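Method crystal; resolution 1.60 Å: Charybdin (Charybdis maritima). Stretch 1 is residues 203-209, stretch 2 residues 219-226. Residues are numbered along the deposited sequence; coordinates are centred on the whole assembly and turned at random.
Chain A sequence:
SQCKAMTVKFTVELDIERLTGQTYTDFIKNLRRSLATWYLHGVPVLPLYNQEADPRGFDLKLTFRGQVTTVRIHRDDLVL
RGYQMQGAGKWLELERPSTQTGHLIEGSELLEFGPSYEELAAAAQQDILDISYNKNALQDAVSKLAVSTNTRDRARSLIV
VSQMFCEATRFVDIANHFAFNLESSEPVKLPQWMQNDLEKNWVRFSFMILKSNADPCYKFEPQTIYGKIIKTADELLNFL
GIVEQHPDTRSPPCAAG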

# COMPACT_ATOMS: atom_id res chain seq x y z
N VAL A 203 9.28 -2.62 5.05
CA VAL A 203 10.12 -3.62 4.41
C VAL A 203 11.08 -4.19 5.45
O VAL A 203 11.24 -5.42 5.58
N ARG A 204 11.73 -3.31 6.21
CA ARG A 204 12.68 -3.74 7.25
C ARG A 204 11.99 -4.55 8.37
O ARG A 204 12.49 -5.59 8.80
N PHE A 205 10.85 -4.07 8.86
CA PHE A 205 10.11 -4.79 9.90
C PHE A 205 9.63 -6.15 9.40
O PHE A 205 9.69 -7.15 10.15
N SER A 206 9.15 -6.23 8.17
CA SER A 206 8.71 -7.52 7.63
C SER A 206 9.87 -8.50 7.65
O SER A 206 9.68 -9.65 8.03
N PHE A 207 11.03 -8.04 7.21
CA PHE A 207 12.21 -8.89 7.18
C PHE A 207 12.59 -9.35 8.58
O PHE A 207 12.87 -10.54 8.82
N MET A 208 12.64 -8.41 9.53
CA MET A 208 13.00 -8.79 10.91
C MET A 208 12.08 -9.88 11.47
O MET A 208 12.50 -10.80 12.19
N ILE A 209 10.79 -9.73 11.20
CA ILE A 209 9.76 -10.66 11.70
C ILE A 209 9.92 -12.04 11.07
O ILE A 209 9.99 -13.04 11.78
N LYS A 219 19.44 -12.23 15.31
CA LYS A 219 19.26 -11.48 16.55
C LYS A 219 18.33 -10.28 16.34
O LYS A 219 18.63 -9.37 15.57
N PHE A 220 17.16 -10.35 16.97
CA PHE A 220 16.18 -9.26 16.89
C PHE A 220 16.67 -8.11 17.74
O PHE A 220 17.01 -8.28 18.91
N GLU A 221 16.73 -6.94 17.12
CA GLU A 221 17.14 -5.73 17.80
C GLU A 221 15.89 -4.93 18.17
O GLU A 221 15.07 -4.65 17.31
N PRO A 222 15.75 -4.55 19.44
CA PRO A 222 14.60 -3.73 19.79
C PRO A 222 14.46 -2.45 18.97
O PRO A 222 15.46 -1.80 18.66
N GLN A 223 13.21 -2.10 18.64
CA GLN A 223 12.89 -0.96 17.81
C GLN A 223 12.09 0.03 18.64
O GLN A 223 11.41 -0.35 19.58
N THR A 224 12.17 1.31 18.29
CA THR A 224 11.35 2.31 18.95
C THR A 224 10.28 2.78 17.97
O THR A 224 10.60 3.22 16.86
N ILE A 225 9.02 2.74 18.42
CA ILE A 225 7.86 3.17 17.62
C ILE A 225 6.96 4.02 18.52
O ILE A 225 6.64 3.59 19.62
N TYR A 226 6.58 5.19 18.03
CA TYR A 226 5.74 6.13 18.79
C TYR A 226 6.31 6.34 20.20
O TYR A 226 5.56 6.41 21.18

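Residues 219-226 run past the helical segment 203-209 as a loop that becomes a short strand at 223-225, whose direction makes an angle of 134° with that of the helix. The two axes come no closer than 12.3 Å, so side chains must fill the gap, and 266 Å² of surface is buried between the stretches.

K219 lies out of reach of the helix. F220 makes the first contact: its CA-to-CB bond points sideways, but the t rotamer, with chi2 at 88°, brings the ring nearer the helix, where CE1 lies 4.1 Å from M208 CB. M208 points toward the loop and is extended beyond its m chi1, with chi2 and chi3 both t; its SD sits 5.1 Å from the centroid of the F220 ring in an oblique sulfur-aromatic approach.

E221 and P222 contribute little side-chain contact, yet the backbone of E221 helps to position Q223. This glutamine points toward the helix and folds back through m values of chi1 and chi2, so that NE2 donates a hydrogen bond to E221 O (2.8 Å). Q223 NE2 packs 3.6 Å from M208 CE, while Q223 OE1 lies near the plane of the F205 ring, at its edge, 3.7 Å from F205 CE2. Q223 OE1 also approaches R204 NH2 at 3.5 Å, without a direct hydrogen bond. Instead, water 1 links the two side chains, accepting from R204 NH2 (2.9 Å) and donating to Q223 OE1 (2.6 Å).

T224 points away, as expected for alternation along a strand, and I225 again points toward the helix. With chi1 m and chi2 t, I225 places CD1 3.7 Å from CE1 of F205, whose own m rotamer carries its ring nearer the strand. Beyond this apolar contact, Y226 is out of reach.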

# COMPACT_ATOMS: atom_id res chain seq x y z
CB VAL A 203 10.89 -2.99 3.21
CG1 VAL A 203 11.91 -3.94 2.71
CG2 VAL A 203 9.90 -2.61 2.13
CB ARG A 204 13.35 -2.52 7.87
CG ARG A 204 14.46 -1.90 7.11
CD ARG A 204 15.46 -1.28 8.13
NE ARG A 204 14.74 -0.44 9.09
CZ ARG A 204 14.83 -0.47 10.42
NH1 ARG A 204 15.67 -1.27 11.07
NH2 ARG A 204 14.08 0.35 11.13
CB PHE A 205 8.88 -3.97 10.33
CG PHE A 205 9.18 -2.72 11.14
CD1 PHE A 205 8.15 -1.80 11.38
CD2 PHE A 205 10.42 -2.46 11.67
CE1 PHE A 205 8.37 -0.67 12.16
CE2 PHE A 205 10.64 -1.31 12.45
CZ PHE A 205 9.61 -0.44 12.68
CB SER A 206 8.20 -7.36 6.20
OG SER A 206 6.97 -6.64 6.20
CB PHE A 207 13.40 -8.16 6.57
CG PHE A 207 14.64 -9.00 6.52
CD1 PHE A 207 15.59 -8.89 7.51
CD2 PHE A 207 14.79 -9.96 5.52
CE1 PHE A 207 16.73 -9.71 7.49
CE2 PHE A 207 15.93 -10.77 5.50
CZ PHE A 207 16.88 -10.63 6.48
CB MET A 208 12.94 -7.59 11.88
CG MET A 208 13.90 -6.52 11.60
SD MET A 208 13.56 -5.10 12.68
CE MET A 208 14.58 -3.93 11.86
CB ILE A 209 8.36 -10.10 11.46
CG1 ILE A 209 8.15 -8.87 12.36
CG2 ILE A 209 7.27 -11.15 11.72
CD1 ILE A 209 7.05 -8.00 11.88
CB LYS A 219 20.62 -11.09 17.14
CG LYS A 219 21.43 -12.34 17.56
CD LYS A 219 20.67 -13.21 18.63
CE LYS A 219 20.88 -14.73 18.50
NZ LYS A 219 19.71 -15.49 17.88
CB PHE A 220 14.80 -9.68 17.36
CG PHE A 220 13.75 -8.61 17.21
CD1 PHE A 220 13.04 -8.50 16.04
CD2 PHE A 220 13.49 -7.71 18.25
CE1 PHE A 220 12.06 -7.51 15.89
CE2 PHE A 220 12.53 -6.73 18.10
CZ PHE A 220 11.84 -6.61 16.93
CB GLU A 221 18.02 -4.91 16.87
CG GLU A 221 19.42 -5.47 16.75
CD GLU A 221 20.35 -4.97 17.84
OE1 GLU A 221 19.98 -5.01 19.04
OE2 GLU A 221 21.47 -4.53 17.49
CB PRO A 222 14.86 -3.39 21.26
CG PRO A 222 15.60 -4.52 21.77
CD PRO A 222 16.54 -4.89 20.64
CB GLN A 223 12.05 -1.42 16.62
CG GLN A 223 12.72 -2.51 15.81
CD GLN A 223 13.92 -2.02 15.07
OE1 GLN A 223 13.86 -1.02 14.35
NE2 GLN A 223 15.05 -2.70 15.25
CB THR A 224 12.23 3.47 19.43
OG1 THR A 224 13.19 2.98 20.36
CG2 THR A 224 11.38 4.53 20.10
CB ILE A 225 7.04 1.99 17.08
CG1 ILE A 225 7.91 1.14 16.15
CG2 ILE A 225 5.78 2.48 16.36
CD1 ILE A 225 7.24 -0.13 15.62
CB TYR A 226 4.31 5.60 18.90
CG TYR A 226 3.21 6.61 19.18
CD1 TYR A 226 1.97 6.20 19.64
CD2 TYR A 226 3.40 7.97 18.97
CE1 TYR A 226 0.95 7.10 19.89
CE2 TYR A 226 2.38 8.88 19.22
CZ TYR A 226 1.16 8.44 19.68
OH TYR A 226 0.14 9.36 19.93
O HOH W 1 13.16 1.41 13.65